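Local coordinates for protein histone-lysine N-methyltransferase, H3 lysine-9 specific SUVH4 (Arabidopsis thaliana, PDB 4QEO) that transfers methyl groups to a lysine of the histone H3 tail, a mark of transcriptional repression, and binds methylated DNA, at residues K23-C28 against D321-E326; T290-R295 against P336-G341; F314-L319 against N346-K351; R328-E333 against C471-H476; L467-V472 against A482-F487. All coordinates share one frame; numbering follows the deposited sequence.

Contact 1: residues K23-C28 against D321-E326; sequences KQYLLC and DGRLIE
The helical turn Lys23-Cys28 lies against the short strand 323-324 and the bend that follows it, the backbones coming closest at the CA atoms of Leu26 and Ile325, 5.8 Å apart. No main-chain hydrogen bond crosses, so side chains make the join. Leu26 points toward 321-326 and splits its two methyls: CD1 sits 3.7 Å from Leu324 O, while CD2 lies 3.8 Å from Arg323 CZ, over the centre of one guanidinium face. Leu27 crosses Ile325 at about a right angle, with Leu27 CD2 3.9 Å from Ile325 CG2. At the Tyr25 end, one water joins Tyr25 OH to Arg323 NH1, accepting from the arginine at 3.0 Å; NH1 is also bonded to Asn320, and Arg323 NE to the carbonyl of Ala377. At the other end Lys23 leaves with CG anti to the backbone N (chi1 179°), then bends at its last two torsions to bring NZ within 2.5 Å of Glu326 OE1. In this salt bridge NZ approaches that oxygen from above the carboxylate plane, 45° out of it. An alanine in place of Lys23 would remove this charge pair and would probably loosen the grip on Glu326. Helix 10-30, which also touches helix 36-46, is thus joined to the pre-SET region by apolar packing flanked by charged and water-mediated polar links.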
# COMPACT_ATOMS: atom_id res chain seq x y z
N LYS A 23 5.64 9.20 0.56
CA LYS A 23 6.08 10.19 1.53
C LYS A 23 6.03 11.59 0.92
O LYS A 23 5.45 12.52 1.52
CB LYS A 23 7.48 9.86 2.05
CG LYS A 23 8.05 10.87 3.07
CD LYS A 23 9.49 10.49 3.39
CE LYS A 23 10.39 11.69 3.53
NZ LYS A 23 10.52 12.09 4.95
N GLN A 24 6.60 11.75 -0.27
CA GLN A 24 6.56 13.06 -0.92
C GLN A 24 5.13 13.54 -1.20
O GLN A 24 4.80 14.71 -0.99
CB GLN A 24 7.38 13.04 -2.21
CG GLN A 24 8.86 12.77 -1.99
CD GLN A 24 9.57 13.95 -1.34
OE1 GLN A 24 8.97 15.01 -1.11
NE2 GLN A 24 10.85 13.78 -1.06
N TYR A 25 4.30 12.64 -1.69
CA TYR A 25 2.90 12.93 -1.93
C TYR A 25 2.20 13.45 -0.68
O TYR A 25 1.55 14.49 -0.73
CB TYR A 25 2.19 11.67 -2.41
CG TYR A 25 0.69 11.73 -2.44
CD1 TYR A 25 0.02 12.60 -3.28
CD2 TYR A 25 -0.07 10.85 -1.67
CE1 TYR A 25 -1.37 12.63 -3.34
CE2 TYR A 25 -1.46 10.86 -1.72
CZ TYR A 25 -2.10 11.76 -2.54
OH TYR A 25 -3.48 11.76 -2.58
N LEU A 26 2.31 12.73 0.42
CA LEU A 26 1.62 13.16 1.63
C LEU A 26 2.17 14.49 2.15
O LEU A 26 1.42 15.32 2.67
CB LEU A 26 1.65 12.07 2.70
CG LEU A 26 0.89 10.80 2.32
CD1 LEU A 26 1.10 9.70 3.37
CD2 LEU A 26 -0.59 11.08 2.13
N LEU A 27 3.48 14.71 1.99
CA LEU A 27 4.04 16.00 2.34
C LEU A 27 3.45 17.12 1.49
O LEU A 27 3.22 18.22 2.01
CB LEU A 27 5.56 16.01 2.21
CG LEU A 27 6.38 15.29 3.27
CD1 LEU A 27 7.81 15.11 2.76
CD2 LEU A 27 6.39 16.05 4.61
N CYS A 28 3.23 16.87 0.20
CA CYS A 28 2.62 17.88 -0.67
C CYS A 28 1.14 18.11 -0.34
O CYS A 28 0.65 19.24 -0.41
CB CYS A 28 2.79 17.52 -2.16
SG CYS A 28 4.51 17.53 -2.67
N ASP A 321 -9.42 10.16 6.13
CA ASP A 321 -9.65 10.02 7.57
C ASP A 321 -8.37 9.94 8.39
O ASP A 321 -8.39 9.52 9.55
CB ASP A 321 -10.56 8.83 7.88
CG ASP A 321 -11.97 9.03 7.37
OD1 ASP A 321 -12.51 10.14 7.58
OD2 ASP A 321 -12.51 8.10 6.75
N GLY A 322 -7.25 10.35 7.79
CA GLY A 322 -6.01 10.50 8.53
C GLY A 322 -4.94 9.50 8.13
O GLY A 322 -5.16 8.29 8.21
N ARG A 323 -3.79 10.00 7.70
CA ARG A 323 -2.69 9.14 7.26
C ARG A 323 -1.37 9.63 7.85
O ARG A 323 -1.08 10.83 7.85
CB ARG A 323 -2.63 9.08 5.73
CG ARG A 323 -3.71 8.17 5.11
CD ARG A 323 -3.88 8.38 3.58
NE ARG A 323 -2.73 7.89 2.82
CZ ARG A 323 -2.64 7.91 1.49
NH1 ARG A 323 -3.64 8.38 0.76
NH2 ARG A 323 -1.55 7.44 0.89
N LEU A 324 -0.59 8.70 8.38
CA LEU A 324 0.72 9.03 8.92
C LEU A 324 1.62 9.36 7.76
O LEU A 324 1.71 8.59 6.80
CB LEU A 324 1.28 7.85 9.71
CG LEU A 324 2.65 8.05 10.35
CD1 LEU A 324 2.58 9.13 11.44
CD2 LEU A 324 3.12 6.73 10.93
N ILE A 325 2.29 10.50 7.83
CA ILE A 325 3.14 10.93 6.73
C ILE A 325 4.39 10.05 6.61
O ILE A 325 4.76 9.65 5.51
CB ILE A 325 3.52 12.43 6.86
CG1 ILE A 325 2.27 13.29 6.68
CG2 ILE A 325 4.57 12.82 5.84
CD1 ILE A 325 2.42 14.71 7.13
N GLU A 326 5.02 9.77 7.73
CA GLU A 326 6.22 8.93 7.76
C GLU A 326 6.49 8.40 9.17
O GLU A 326 6.04 8.97 10.16
CB GLU A 326 7.43 9.73 7.28
CG GLU A 326 7.77 10.91 8.18
CD GLU A 326 8.87 11.79 7.62
OE1 GLU A 326 9.95 11.26 7.28
OE2 GLU A 326 8.64 13.02 7.50
O HOH W 1 -4.70 9.22 -1.97

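Contact 2: residues T290-R295 against P336-G341; sequences TGCNCR and PHCGCG. With ZN (zinc ion), chain F; ZN (zinc ion), chain H; ZN (zinc ion), chain G.
Two zinc ions grip the thiolate sulfur of Cys292: SG binds the zinc of chain F at 2.3 Å and that of chain H at 2.4 Å. This bridging belongs to the triangular three-zinc cluster of the pre-SET domain, in which nine cysteines serve three metals. Cys294 SG joins Cys292 on the zinc of chain H, where Cys298 and Cys304 complete the site. Cys338 SG shares the zinc of chain F with Cys292, Cys306 and Cys334, whereas Cys340 SG reaches the third ion, of chain G, together with Cys298, Cys334 and Cys344. Both Cys292 and Cys340 hold SG in the crowded position between backbone N and carbonyl carbon (chi1 67° and 58°), which turns the sulfurs inward to the metals. The main chains tie the two loops further. Cys292 N donates to Cys338 SG at 3.3 Å and 166°, a bond likely to temper the charge on that thiolate, and Gly339 N donates to Cys292 O at 3.1 Å from above the carbonyl plane. Packing is tight enough to favour glycine twice. At Gly291 the backbone angles alone call for it, and a side-chain carbon there would also clash with Cys338 SG. At Gly339 a side-chain carbon would run into Cys294 O, which already lies 3.0 Å from Gly339 C.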
# COMPACT_ATOMS: atom_id res chain seq x y z
N THR A 290 -0.29 16.60 29.82
CA THR A 290 -1.06 17.82 30.03
C THR A 290 -1.99 18.09 28.85
O THR A 290 -3.15 18.45 29.03
CB THR A 290 -0.15 19.03 30.25
OG1 THR A 290 0.56 18.88 31.49
CG2 THR A 290 -0.98 20.31 30.30
N GLY A 291 -1.47 17.92 27.65
CA GLY A 291 -2.27 18.10 26.46
C GLY A 291 -2.33 19.53 25.98
O GLY A 291 -1.76 20.43 26.60
N CYS A 292 -3.03 19.74 24.86
CA CYS A 292 -3.12 21.04 24.21
C CYS A 292 -4.45 21.73 24.51
O CYS A 292 -5.38 21.10 25.02
CB CYS A 292 -2.95 20.87 22.70
SG CYS A 292 -4.31 19.96 21.86
N ASN A 293 -4.55 23.01 24.18
CA ASN A 293 -5.75 23.78 24.52
C ASN A 293 -6.61 24.15 23.32
O ASN A 293 -7.48 25.02 23.42
CB ASN A 293 -5.39 25.05 25.31
CG ASN A 293 -4.62 26.05 24.48
OD1 ASN A 293 -5.18 26.72 23.61
ND2 ASN A 293 -3.33 26.18 24.75
N CYS A 294 -6.38 23.49 22.19
CA CYS A 294 -7.13 23.78 20.97
C CYS A 294 -8.60 23.43 21.12
O CYS A 294 -8.96 22.55 21.90
CB CYS A 294 -6.52 23.03 19.78
SG CYS A 294 -4.72 23.23 19.62
N ARG A 295 -9.46 24.11 20.38
CA ARG A 295 -10.88 23.77 20.38
C ARG A 295 -11.27 23.06 19.08
O ARG A 295 -10.85 23.48 18.00
CB ARG A 295 -11.72 25.04 20.53
CG ARG A 295 -11.62 25.71 21.89
CD ARG A 295 -12.08 27.16 21.80
NE ARG A 295 -13.23 27.31 20.91
CZ ARG A 295 -14.40 27.83 21.27
NH1 ARG A 295 -14.58 28.26 22.51
NH2 ARG A 295 -15.38 27.92 20.38
N PRO A 336 -6.44 12.54 26.54
CA PRO A 336 -7.61 12.73 27.41
C PRO A 336 -7.82 14.17 27.90
O PRO A 336 -8.97 14.59 28.09
CB PRO A 336 -7.30 11.80 28.60
CG PRO A 336 -6.46 10.71 27.99
CD PRO A 336 -5.57 11.44 27.01
N HIS A 337 -6.74 14.91 28.10
CA HIS A 337 -6.85 16.29 28.56
C HIS A 337 -6.80 17.36 27.46
O HIS A 337 -6.89 18.55 27.76
CB HIS A 337 -5.81 16.60 29.65
CG HIS A 337 -6.07 15.89 30.94
ND1 HIS A 337 -5.28 14.86 31.40
CD2 HIS A 337 -7.07 16.03 31.84
CE1 HIS A 337 -5.77 14.41 32.54
NE2 HIS A 337 -6.85 15.10 32.83
N CYS A 338 -6.63 16.96 26.20
CA CYS A 338 -6.63 17.94 25.12
C CYS A 338 -8.03 18.51 24.90
O CYS A 338 -9.03 17.81 25.08
CB CYS A 338 -6.10 17.34 23.80
SG CYS A 338 -4.36 16.87 23.90
N GLY A 339 -8.08 19.77 24.49
CA GLY A 339 -9.35 20.46 24.33
C GLY A 339 -10.09 20.05 23.08
O GLY A 339 -11.27 20.37 22.93
N CYS A 340 -9.40 19.34 22.19
CA CYS A 340 -9.95 18.94 20.90
C CYS A 340 -10.87 17.74 21.05
O CYS A 340 -10.71 16.91 21.95
CB CYS A 340 -8.81 18.58 19.95
SG CYS A 340 -7.75 17.25 20.58
N GLY A 341 -11.84 17.65 20.14
CA GLY A 341 -12.75 16.52 20.09
C GLY A 341 -12.16 15.35 19.33
O GLY A 341 -11.05 15.43 18.80
ZN ZN F . -3.50 17.83 21.90
ZN ZN H . -3.95 20.96 19.76
ZN ZN G . -6.04 17.58 18.94

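Contact 3: residues F314-L319 against N346-K351; sequences FPYVDL and NRTSQK
Tyr316, CG beside its own backbone N (chi1 -60°), sends its ring from strand 316-317 toward the 3-10 turn 348-350, and Thr348 meets it tip to tip. Thr348 CB stands 3.3 Å from the ring centroid and only 8° off the normal, a close CH-pi contact. With chi1 at -68°, Thr348 OG1 lies over the same face, 3.3 Å from Tyr316 CG, while CG2 leans over the CE1 side; OG1 is bonded to the carbonyl of Val345. Asn346 has CG anti to the backbone N, which brings OD1 to the edge of the Tyr316 ring, 3.8 Å from CD2, and 3.6 Å from Pro315 CD. That oxygen is buried with no polar partner in the model, whereas ND2 is bonded to Phe332 O. Asn346 CB rests on Phe314 CD1 at 4.2 Å. An alanine in place of Tyr316 would take away the surface under Thr348 and the weak hydrogen bond from the OH to Glu333, and would probably loosen the packing here. Two parts of the pre-SET region beside its zinc cluster are thus joined by packing on an aromatic face, with no hydrogen bond running directly between them.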
# COMPACT_ATOMS: atom_id res chain seq x y z
N PHE A 314 2.52 18.56 12.55
CA PHE A 314 1.62 17.43 12.68
C PHE A 314 2.12 16.22 11.88
O PHE A 314 2.46 16.35 10.70
CB PHE A 314 0.20 17.81 12.25
CG PHE A 314 -0.42 18.83 13.15
CD1 PHE A 314 -0.96 18.46 14.37
CD2 PHE A 314 -0.44 20.17 12.78
CE1 PHE A 314 -1.52 19.41 15.21
CE2 PHE A 314 -1.02 21.12 13.62
CZ PHE A 314 -1.55 20.74 14.83
N PRO A 315 2.19 15.06 12.55
CA PRO A 315 2.66 13.81 11.95
C PRO A 315 1.62 13.21 11.01
O PRO A 315 1.98 12.42 10.13
CB PRO A 315 2.92 12.91 13.16
CG PRO A 315 2.00 13.45 14.23
CD PRO A 315 1.96 14.94 14.00
N TYR A 316 0.35 13.58 11.18
CA TYR A 316 -0.71 13.07 10.32
C TYR A 316 -1.21 14.14 9.39
O TYR A 316 -1.24 15.31 9.75
CB TYR A 316 -1.90 12.57 11.13
CG TYR A 316 -1.62 11.44 12.09
CD1 TYR A 316 -1.43 10.14 11.64
CD2 TYR A 316 -1.58 11.68 13.46
CE1 TYR A 316 -1.19 9.10 12.52
CE2 TYR A 316 -1.34 10.65 14.36
CZ TYR A 316 -1.15 9.37 13.89
OH TYR A 316 -0.91 8.36 14.79
N VAL A 317 -1.62 13.72 8.19
CA VAL A 317 -2.30 14.60 7.26
C VAL A 317 -3.77 14.20 7.22
O VAL A 317 -4.12 13.04 7.43
CB VAL A 317 -1.65 14.55 5.84
CG1 VAL A 317 -1.95 13.23 5.15
CG2 VAL A 317 -2.12 15.72 5.01
N ASP A 318 -4.63 15.19 6.98
CA ASP A 318 -6.07 14.98 7.00
C ASP A 318 -6.55 14.48 5.66
O ASP A 318 -7.15 15.23 4.89
CB ASP A 318 -6.79 16.29 7.34
CG ASP A 318 -8.28 16.10 7.53
OD1 ASP A 318 -8.71 14.93 7.66
OD2 ASP A 318 -9.02 17.10 7.56
N LEU A 319 -6.28 13.21 5.38
CA LEU A 319 -6.62 12.64 4.09
C LEU A 319 -7.10 11.22 4.34
O LEU A 319 -6.48 10.48 5.11
CB LEU A 319 -5.39 12.64 3.18
CG LEU A 319 -5.51 11.98 1.81
CD1 LEU A 319 -6.49 12.74 0.92
CD2 LEU A 319 -4.14 11.86 1.14
N ASN A 346 -4.88 14.76 14.82
CA ASN A 346 -3.82 14.29 15.70
C ASN A 346 -4.30 13.25 16.72
O ASN A 346 -3.60 12.92 17.66
CB ASN A 346 -3.08 15.45 16.38
CG ASN A 346 -1.66 15.07 16.77
OD1 ASN A 346 -0.96 14.42 16.01
ND2 ASN A 346 -1.26 15.43 17.98
N ARG A 347 -5.50 12.71 16.49
CA ARG A 347 -5.94 11.51 17.17
C ARG A 347 -6.11 10.36 16.16
O ARG A 347 -6.86 9.42 16.42
CB ARG A 347 -7.27 11.76 17.89
CG ARG A 347 -7.23 12.87 18.94
CD ARG A 347 -8.61 13.08 19.54
NE ARG A 347 -8.66 14.07 20.62
CZ ARG A 347 -8.44 13.80 21.90
NH1 ARG A 347 -8.12 12.58 22.28
NH2 ARG A 347 -8.55 14.76 22.82
N THR A 348 -5.43 10.42 15.01
CA THR A 348 -5.62 9.40 13.96
C THR A 348 -5.72 7.93 14.40
O THR A 348 -6.68 7.25 14.03
CB THR A 348 -4.60 9.57 12.82
OG1 THR A 348 -4.89 10.79 12.13
CG2 THR A 348 -4.68 8.39 11.82
N SER A 349 -4.79 7.44 15.22
CA SER A 349 -4.81 6.01 15.59
C SER A 349 -5.87 5.64 16.63
O SER A 349 -6.03 4.46 16.96
CB SER A 349 -3.44 5.53 16.05
OG SER A 349 -3.16 5.96 17.36
N GLN A 350 -6.58 6.63 17.15
CA GLN A 350 -7.58 6.38 18.18
C GLN A 350 -8.94 6.11 17.56
O GLN A 350 -9.89 5.72 18.24
CB GLN A 350 -7.69 7.58 19.13
CG GLN A 350 -6.44 7.83 19.97
CD GLN A 350 -6.39 9.24 20.56
OE1 GLN A 350 -7.42 9.82 20.95
NE2 GLN A 350 -5.20 9.80 20.62
N LYS A 351 -9.04 6.34 16.27
CA LYS A 351 -10.34 6.26 15.63
C LYS A 351 -10.76 4.82 15.36
O LYS A 351 -9.97 3.87 15.51
CB LYS A 351 -10.36 7.15 14.38
CG LYS A 351 -10.17 8.61 14.77
CD LYS A 351 -10.15 9.56 13.58
CE LYS A 351 -9.99 11.01 14.06
NZ LYS A 351 -10.08 11.98 12.94

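Contact 4: residues R328-E333 against C471-H476; sequences RDVVFE and CVLSSH
Three backbone hydrogen bonds zip strand 331-332 onto strand 471-473 in parallel, the shortest running from Glu333 N to Leu473 O at 2.8 Å. Val331 is held through both its polar main-chain atoms: N donates to Cys471 O at 2.9 Å, and O accepts from Leu473 N nearly along the C=O axis. Before the strands pair, a water extends the link, hydrogen-bonded to Cys471 N at 2.8 Å and to Asp329 O. The Glu333 side chain, extended beyond CG, lays its carboxylate carbon 3.7 Å from Val472 CG1. Its oxygens bond to residues outside the two segments: OE1 forms a salt bridge with Arg483 and a hydrogen bond with Gln350, OE2 bonds to Ser349 and weakly to Tyr316, so the buried charge is probably well compensated. On the sheet face that carries Phe332 and Leu473, the two side chains run side by side, Phe332 CE1 touching Leu473 CD1 at 3.8 Å. Val330 has CG2 anti to its backbone N and reaches obliquely across to Leu473 CG at 3.9 Å. Val331 and Val472 pack more loosely on the other face, CB to CG2 at 4.3 Å, and Asp329 lies against an apolar side chain of the bound peptide. The pre-SET region therefore adds an edge strand to a sheet of the SET domain, joined to it by main-chain bonds, apolar packing and a buried acid whose partners lie outside the two segments.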
# COMPACT_ATOMS: atom_id res chain seq x y z
N ARG A 328 8.33 7.47 12.62
CA ARG A 328 9.10 8.26 13.58
C ARG A 328 9.49 7.38 14.76
O ARG A 328 8.92 6.30 14.94
CB ARG A 328 8.26 9.41 14.13
CG ARG A 328 7.66 10.30 13.07
CD ARG A 328 7.74 11.74 13.49
NE ARG A 328 6.98 12.61 12.61
CZ ARG A 328 6.80 13.91 12.83
NH1 ARG A 328 7.32 14.48 13.91
NH2 ARG A 328 6.10 14.64 11.97
N ASP A 329 10.43 7.86 15.57
CA ASP A 329 10.74 7.21 16.84
C ASP A 329 9.47 7.14 17.69
O ASP A 329 9.16 6.09 18.26
CB ASP A 329 11.82 7.99 17.60
CG ASP A 329 13.22 7.69 17.09
OD1 ASP A 329 13.37 6.71 16.33
OD2 ASP A 329 14.16 8.42 17.45
N VAL A 330 8.74 8.24 17.75
CA VAL A 330 7.47 8.25 18.47
C VAL A 330 6.53 9.33 17.92
O VAL A 330 6.97 10.40 17.51
CB VAL A 330 7.68 8.41 20.00
CG1 VAL A 330 8.23 9.78 20.34
CG2 VAL A 330 6.37 8.15 20.77
N VAL A 331 5.24 9.02 17.88
CA VAL A 331 4.23 9.99 17.48
C VAL A 331 3.51 10.47 18.74
O VAL A 331 3.18 9.67 19.60
CB VAL A 331 3.22 9.38 16.44
CG1 VAL A 331 1.99 10.25 16.29
CG2 VAL A 331 3.89 9.16 15.09
N PHE A 332 3.31 11.78 18.85
CA PHE A 332 2.64 12.36 20.00
C PHE A 332 1.23 12.78 19.63
O PHE A 332 1.02 13.83 19.01
CB PHE A 332 3.40 13.56 20.54
CG PHE A 332 4.70 13.21 21.21
CD1 PHE A 332 4.73 12.85 22.55
CD2 PHE A 332 5.90 13.28 20.52
CE1 PHE A 332 5.93 12.54 23.18
CE2 PHE A 332 7.10 12.97 21.14
CZ PHE A 332 7.12 12.61 22.48
N GLU A 333 0.26 11.97 20.02
CA GLU A 333 -1.13 12.25 19.72
C GLU A 333 -1.79 13.05 20.82
O GLU A 333 -1.35 13.03 21.98
CB GLU A 333 -1.90 10.95 19.50
CG GLU A 333 -1.73 10.35 18.11
CD GLU A 333 -2.61 9.13 17.87
OE1 GLU A 333 -3.36 8.71 18.78
OE2 GLU A 333 -2.55 8.58 16.75
N CYS A 471 5.38 3.53 17.45
CA CYS A 471 5.13 3.86 18.85
C CYS A 471 4.38 5.19 18.94
O CYS A 471 4.76 6.17 18.31
CB CYS A 471 6.43 3.93 19.66
SG CYS A 471 7.15 2.31 20.03
N VAL A 472 3.31 5.20 19.73
CA VAL A 472 2.49 6.39 19.89
C VAL A 472 2.28 6.68 21.38
O VAL A 472 1.94 5.78 22.15
CB VAL A 472 1.10 6.19 19.24
CG1 VAL A 472 0.23 7.43 19.45
CG2 VAL A 472 1.23 5.86 17.77
N LEU A 473 2.51 7.93 21.78
CA LEU A 473 2.15 8.40 23.12
C LEU A 473 0.96 9.37 23.02
O LEU A 473 0.95 10.27 22.18
CB LEU A 473 3.34 9.10 23.79
CG LEU A 473 4.52 8.20 24.18
CD1 LEU A 473 5.75 9.02 24.53
CD2 LEU A 473 4.14 7.29 25.34
N SER A 474 -0.04 9.18 23.87
CA SER A 474 -1.22 10.06 23.85
C SER A 474 -1.72 10.35 25.25
O SER A 474 -1.99 11.51 25.59
CB SER A 474 -2.36 9.43 23.04
OG SER A 474 -2.56 8.06 23.40
N SER A 475 -1.86 9.31 26.06
CA SER A 475 -2.36 9.51 27.42
C SER A 475 -1.25 9.80 28.42
O SER A 475 -1.52 10.30 29.51
CB SER A 475 -3.18 8.31 27.90
OG SER A 475 -2.36 7.18 28.09
N HIS A 476 -0.01 9.49 28.06
CA HIS A 476 1.14 9.80 28.91
C HIS A 476 2.44 9.91 28.10
O HIS A 476 2.42 9.75 26.88
CB HIS A 476 1.31 8.75 30.01
CG HIS A 476 1.57 7.37 29.49
ND1 HIS A 476 2.76 7.02 28.89
CD2 HIS A 476 0.80 6.26 29.48
CE1 HIS A 476 2.71 5.75 28.53
NE2 HIS A 476 1.53 5.26 28.88
O HOH W 2 8.07 3.77 16.73

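Contact 5: residues L467-V472 against A482-F487; sequences LFVQCV and ARVVLF
A beta hairpin of the SET domain forms this contact, its strands 467-472 and 483-487 running antiparallel at 148°, their axes approaching to 4.7 Å. The hydrogen-bonded pairs are Phe468 with Phe487, Gln470 with Val485 and Val472 with Arg483, two bonds in each; the straightest runs from Phe487 N to Phe468 O (172°). Phe468 takes the crowded first torsion (chi1 73°), which folds its ring back across the neighbouring strand so that Phe487 CB lies over one face, 4.0 Å from the centroid. Phe487 in turn brings CD1 to 3.5 Å from Gln470 CB. Gln470 bends at chi2 and points its amide off the hairpin: NE2 donates to Cys471 O at 3.0 Å and to Arg328 O, while OE1 lies in the plane of the Phe468 ring, at its edge. Val472 and Arg483 lie side by side, CG1 3.4 Å from NH1, and the guanidinium forms a salt bridge with Glu383 through NE and hydrogen bonds with Ser349 and Ser474. On the opposite face Val469 spreads its methyls, CG1 against Val484 CG1, and CG2 3.7 Å from Leu486 CD2. Strand 380-383 flanks the hairpin beyond 483-488, Tyr500 of strand 499-500 packs on Leu467, Val469 and Leu486, and Leu324 of strand 323-324 rests on Phe468, which also makes a cation-pi contact with a basic side chain of the bound peptide, and on Gln470 and Phe487.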
# COMPACT_ATOMS: atom_id res chain seq x y z
N LEU A 467 2.96 -3.84 6.58
CA LEU A 467 2.71 -2.98 7.74
C LEU A 467 4.01 -2.67 8.49
O LEU A 467 5.02 -3.36 8.35
CB LEU A 467 1.73 -3.64 8.73
CG LEU A 467 0.39 -4.14 8.18
CD1 LEU A 467 -0.45 -4.77 9.30
CD2 LEU A 467 -0.36 -3.01 7.52
N PHE A 468 3.97 -1.62 9.30
CA PHE A 468 5.06 -1.34 10.22
C PHE A 468 4.52 -0.89 11.58
O PHE A 468 3.37 -0.43 11.69
CB PHE A 468 6.03 -0.31 9.64
CG PHE A 468 5.50 1.09 9.59
CD1 PHE A 468 4.71 1.52 8.54
CD2 PHE A 468 5.82 2.00 10.60
CE1 PHE A 468 4.24 2.82 8.49
CE2 PHE A 468 5.36 3.30 10.56
CZ PHE A 468 4.56 3.72 9.50
N VAL A 469 5.36 -1.05 12.59
CA VAL A 469 5.06 -0.71 13.97
C VAL A 469 5.47 0.71 14.28
O VAL A 469 6.61 1.11 14.05
CB VAL A 469 5.83 -1.64 14.93
CG1 VAL A 469 5.81 -1.07 16.35
CG2 VAL A 469 5.26 -3.04 14.90
N GLN A 470 4.52 1.48 14.81
CA GLN A 470 4.76 2.86 15.20
C GLN A 470 4.41 3.06 16.67
O GLN A 470 3.27 2.78 17.09
CB GLN A 470 3.93 3.79 14.32
CG GLN A 470 4.07 5.25 14.70
CD GLN A 470 5.48 5.75 14.51
OE1 GLN A 470 5.99 5.79 13.38
NE2 GLN A 470 6.12 6.14 15.60
N CYS A 471 5.38 3.53 17.45
CA CYS A 471 5.13 3.86 18.85
C CYS A 471 4.38 5.19 18.94
O CYS A 471 4.76 6.17 18.31
CB CYS A 471 6.43 3.93 19.66
SG CYS A 471 7.15 2.31 20.03
N VAL A 472 3.31 5.20 19.73
CA VAL A 472 2.49 6.39 19.89
C VAL A 472 2.28 6.68 21.38
O VAL A 472 1.94 5.78 22.15
CB VAL A 472 1.10 6.19 19.24
CG1 VAL A 472 0.23 7.43 19.45
CG2 VAL A 472 1.23 5.86 17.77
N ALA A 482 4.55 3.01 25.80
CA ALA A 482 3.94 3.57 24.59
C ALA A 482 2.86 2.66 24.02
O ALA A 482 2.89 1.45 24.22
CB ALA A 482 4.98 3.86 23.54
N ARG A 483 1.90 3.27 23.35
CA ARG A 483 0.95 2.53 22.54
C ARG A 483 1.66 1.99 21.30
O ARG A 483 2.50 2.66 20.71
CB ARG A 483 -0.24 3.42 22.17
CG ARG A 483 -1.11 3.77 23.38
CD ARG A 483 -2.18 4.79 23.07
NE ARG A 483 -2.94 4.40 21.89
CZ ARG A 483 -3.19 5.19 20.85
NH1 ARG A 483 -2.77 6.46 20.83
NH2 ARG A 483 -3.88 4.71 19.83
N VAL A 484 1.35 0.75 20.94
CA VAL A 484 1.98 0.11 19.79
C VAL A 484 0.95 0.02 18.68
O VAL A 484 -0.04 -0.69 18.82
CB VAL A 484 2.44 -1.31 20.15
CG1 VAL A 484 2.99 -2.04 18.92
CG2 VAL A 484 3.48 -1.25 21.26
N VAL A 485 1.18 0.75 17.59
CA VAL A 485 0.18 0.85 16.53
C VAL A 485 0.70 0.38 15.15
O VAL A 485 1.75 0.81 14.69
CB VAL A 485 -0.39 2.29 16.42
CG1 VAL A 485 -1.47 2.36 15.36
CG2 VAL A 485 -0.96 2.75 17.77
N LEU A 486 -0.05 -0.49 14.50
CA LEU A 486 0.26 -0.98 13.18
C LEU A 486 -0.35 -0.07 12.12
O LEU A 486 -1.58 0.14 12.09
CB LEU A 486 -0.24 -2.42 13.00
CG LEU A 486 0.47 -3.43 13.92
CD1 LEU A 486 -0.23 -4.78 13.89
CD2 LEU A 486 1.92 -3.58 13.51
N PHE A 487 0.55 0.45 11.28
CA PHE A 487 0.23 1.31 10.15
C PHE A 487 0.57 0.61 8.82
O PHE A 487 1.53 -0.17 8.75
CB PHE A 487 1.04 2.60 10.24
CG PHE A 487 0.49 3.60 11.22
CD1 PHE A 487 0.87 3.57 12.55
CD2 PHE A 487 -0.42 4.57 10.80
CE1 PHE A 487 0.36 4.50 13.45
CE2 PHE A 487 -0.92 5.50 11.69
CZ PHE A 487 -0.54 5.45 13.02

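Contacts 3, 4 and 5 are buried, whereas contacts 1 and 2 are only partly buried and lie about 23 Å apart between centres. Contacts 4 and 5 share strand 467-473 and build one sheet, held by main-chain bonds; contact 3 packs beside them without any direct bond of its own, yet its Ser349 reaches Glu333 of contact 4 and Arg483 of contact 5. Strands 316-317 and 323-324 pair, coupling contact 3 to contact 1, where a salt bridge lies at the partly exposed margin and a water links Tyr25 to the buried Arg323. Metal ligation replaces a hydrophobic core in contact 2, which meets contact 3 through Arg347 and contact 4 through Pro336.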